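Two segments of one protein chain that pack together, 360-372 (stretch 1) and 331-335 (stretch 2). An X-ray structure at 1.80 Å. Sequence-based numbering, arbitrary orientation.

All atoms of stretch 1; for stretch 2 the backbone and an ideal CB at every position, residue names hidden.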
# COMPACT_ATOMS: atom_id res chain seq x y z
N ASP A 360 7.66 5.16 22.63
CA ASP A 360 8.28 5.73 23.82
C ASP A 360 7.30 6.73 24.42
O ASP A 360 7.02 7.78 23.82
CB ASP A 360 9.57 6.44 23.42
CG ASP A 360 10.29 7.11 24.60
OD1 ASP A 360 9.64 7.44 25.63
OD2 ASP A 360 11.52 7.30 24.49
N VAL A 361 6.79 6.44 25.61
CA VAL A 361 5.82 7.32 26.24
C VAL A 361 6.28 7.79 27.63
O VAL A 361 5.46 8.18 28.45
CB VAL A 361 4.40 6.71 26.30
CG1 VAL A 361 3.86 6.49 24.88
CG2 VAL A 361 4.37 5.44 27.16
N THR A 362 7.58 7.78 27.85
CA THR A 362 8.16 8.17 29.13
C THR A 362 7.61 9.52 29.62
O THR A 362 7.25 9.66 30.79
CB THR A 362 9.70 8.22 29.05
OG1 THR A 362 10.18 6.93 28.68
CG2 THR A 362 10.34 8.58 30.42
N SER A 363 7.52 10.50 28.72
CA SER A 363 7.17 11.86 29.17
C SER A 363 5.67 12.11 29.24
O SER A 363 5.23 13.19 29.69
CB SER A 363 7.88 12.92 28.31
OG SER A 363 7.44 12.83 26.98
N SER A 364 4.88 11.11 28.84
CA SER A 364 3.44 11.16 28.88
C SER A 364 2.82 10.57 30.13
O SER A 364 1.70 10.90 30.47
CB SER A 364 2.84 10.46 27.65
OG SER A 364 2.39 11.40 26.70
N VAL A 365 3.53 9.69 30.83
CA VAL A 365 2.93 9.07 32.02
C VAL A 365 2.99 10.04 33.19
O VAL A 365 3.83 10.94 33.18
CB VAL A 365 3.61 7.74 32.41
CG1 VAL A 365 3.38 6.69 31.33
CG2 VAL A 365 5.10 7.94 32.64
N ARG A 366 2.11 9.85 34.16
CA ARG A 366 1.96 10.75 35.31
C ARG A 366 1.96 10.01 36.63
O ARG A 366 1.55 8.84 36.69
CB ARG A 366 0.61 11.49 35.23
CG ARG A 366 0.44 12.38 34.02
CD ARG A 366 -0.97 12.98 34.03
NE ARG A 366 -1.17 13.85 32.88
CZ ARG A 366 -2.30 14.49 32.59
NH1 ARG A 366 -3.37 14.41 33.38
NH2 ARG A 366 -2.34 15.25 31.50
N PRO A 367 2.39 10.70 37.71
CA PRO A 367 2.09 10.20 39.05
C PRO A 367 0.61 10.30 39.27
O PRO A 367 -0.02 11.26 38.83
CB PRO A 367 2.81 11.20 39.98
CG PRO A 367 3.08 12.41 39.16
CD PRO A 367 3.28 11.88 37.75
N GLY A 368 0.03 9.34 39.96
CA GLY A 368 -1.38 9.39 40.24
C GLY A 368 -2.16 8.99 39.00
O GLY A 368 -1.80 8.03 38.31
N ALA A 369 -3.21 9.75 38.71
CA ALA A 369 -4.22 9.33 37.77
C ALA A 369 -3.79 9.46 36.31
O ALA A 369 -3.24 10.48 35.87
CB ALA A 369 -5.54 10.05 38.03
N ASN A 370 -4.07 8.39 35.58
CA ASN A 370 -3.68 8.26 34.18
C ASN A 370 -4.87 7.71 33.41
O ASN A 370 -5.74 7.04 33.98
CB ASN A 370 -2.50 7.30 34.03
CG ASN A 370 -1.19 7.87 34.53
OD1 ASN A 370 -0.36 8.30 33.74
ND2 ASN A 370 -0.97 7.82 35.85
N ALA A 371 -4.93 8.01 32.11
CA ALA A 371 -5.92 7.39 31.23
C ALA A 371 -5.22 6.90 29.94
O ALA A 371 -4.43 7.62 29.34
CB ALA A 371 -7.01 8.40 30.88
N LEU A 372 -5.51 5.67 29.55
CA LEU A 372 -5.04 5.12 28.27
C LEU A 372 -6.30 4.89 27.43
O LEU A 372 -7.33 4.46 27.94
CB LEU A 372 -4.23 3.85 28.49
CG LEU A 372 -3.67 3.16 27.24
CD1 LEU A 372 -2.63 4.03 26.59
CD2 LEU A 372 -3.07 1.80 27.63
N UNK A 331 -3.91 5.21 19.48
CA UNK A 331 -3.88 5.24 20.92
C UNK A 331 -3.59 6.64 21.40
O UNK A 331 -2.88 7.42 20.73
CB UNK A 331 -2.84 4.26 21.46
N UNK A 332 -4.08 6.91 22.59
CA UNK A 332 -3.96 8.18 23.29
C UNK A 332 -3.62 7.91 24.74
O UNK A 332 -4.10 6.93 25.33
CB UNK A 332 -5.25 9.00 23.18
N UNK A 333 -2.79 8.77 25.34
CA UNK A 333 -2.41 8.61 26.74
C UNK A 333 -2.42 10.02 27.38
O UNK A 333 -1.69 10.91 26.92
CB UNK A 333 -1.04 7.94 26.87
N UNK A 334 -3.26 10.20 28.39
CA UNK A 334 -3.32 11.47 29.18
C UNK A 334 -3.46 12.69 28.28
O UNK A 334 -2.66 13.63 28.35
CB UNK A 334 -2.07 11.63 30.04
N UNK A 335 -4.45 12.62 27.39
CA UNK A 335 -4.81 13.74 26.53
C UNK A 335 -3.92 14.03 25.33
O UNK A 335 -4.06 15.06 24.72
CB UNK A 335 -4.86 15.00 27.39

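Stretch 2 begins as a strand running antiparallel to 368-372, the two N-to-C directions differing by 172°, and then turns off beside the loop 361-366. Each position can be judged by what that strand and loop place before it.

At position 331 the CA-to-CB bond points sideways, and the nearest feature of stretch 1 to the ideal CB is L372 CD1, 5.1 Å away. An apolar neighbour at that distance asks little; many side chains would be compatible, small or apolar ones most simply. The deposited residue is A331, whose methyl stops short of real contact with L372.

At position 332 CA-to-CB again points sideways, and nothing of stretch 1 lies within 5.5 Å of the ideal CB. The side chain is therefore unconstrained from this direction, and its extended backbone suits most residues. It is the backbone that takes part: the carbonyl O of 332 lies 3.6 Å from L372 CA in a CA-H...O contact. The residue is H332, and its imidazole leads away from stretch 1.

Position 333 pairs with L372 across a non-hydrogen-bonded antiparallel bridge, CA to CA 4.6 Å, and its CB points to the same face of the sheet as that leucine. The ideal CB is 4.2 Å from L372 CD1 and 4.7 Å from S364 CB, and the methyls of V361 and V365 lie farther along. This is a largely apolar pocket that calls for leucine, isoleucine, methionine or perhaps valine; a charged group would find no partner among these methyls. The residue is L333, with chi1 t and chi2 p. Its CD2 reaches into the loop, 3.9 Å from V361 CB, 4.0 Å from V365 CG1 and 3.7 Å from S364 CB, while CD1 lies 4.0 Å from L372 CD1. The serine hydroxyl is served by water instead: S364 OG is 2.6 Å from a water that donates to L333 O.

At position 334 the backbone leaves the strand with phi/psi of 52/51, a left-handed conformation favourable to glycine and also tolerated well by asparagine and aspartate. The backbone N donates to A371 O at 3.0 Å, holding the turn against the strand. CB points toward stretch 1, with S364 O 3.9 Å and R366 NE 3.7 Å from the ideal position, and N370 OD1 and the A371 amide further in. Acceptors and a donor together favour a short side chain carrying both functions, so asparagine fits better than aspartate, which would bring charge close to carbonyl oxygens. The residue is N334. Its amide is probably turned over in the model, so its individual polar contacts are left unassigned. Its CB covers one face of the R366 guanidinium, and a second water bridges N334 O to S364 OG.

At position 335 phi is 76°, which by itself favours glycine, and the ideal CB would lie 4.8 Å from R366 NH2, without crowding. The residue is G335, which makes no contact with stretch 1.

Stretch 2 (331-335) AHLNG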
# COMPACT_ATOMS: atom_id res chain seq x y z
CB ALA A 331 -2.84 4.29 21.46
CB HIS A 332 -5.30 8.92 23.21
CG HIS A 332 -5.62 9.42 21.84
ND1 HIS A 332 -6.05 8.59 20.82
CD2 HIS A 332 -5.51 10.66 21.30
CE1 HIS A 332 -6.20 9.29 19.71
NE2 HIS A 332 -5.87 10.55 19.98
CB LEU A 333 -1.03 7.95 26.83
CG LEU A 333 -0.41 7.78 28.22
CD1 LEU A 333 -1.21 6.80 29.06
CD2 LEU A 333 1.02 7.31 28.10
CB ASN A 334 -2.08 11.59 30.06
CG ASN A 334 -2.01 10.48 31.09
OD1 ASN A 334 -0.92 9.97 31.40
ND2 ASN A 334 -3.16 10.10 31.62
O HOH W 1 0.79 10.45 24.84
O HOH W 2 0.49 13.18 27.97
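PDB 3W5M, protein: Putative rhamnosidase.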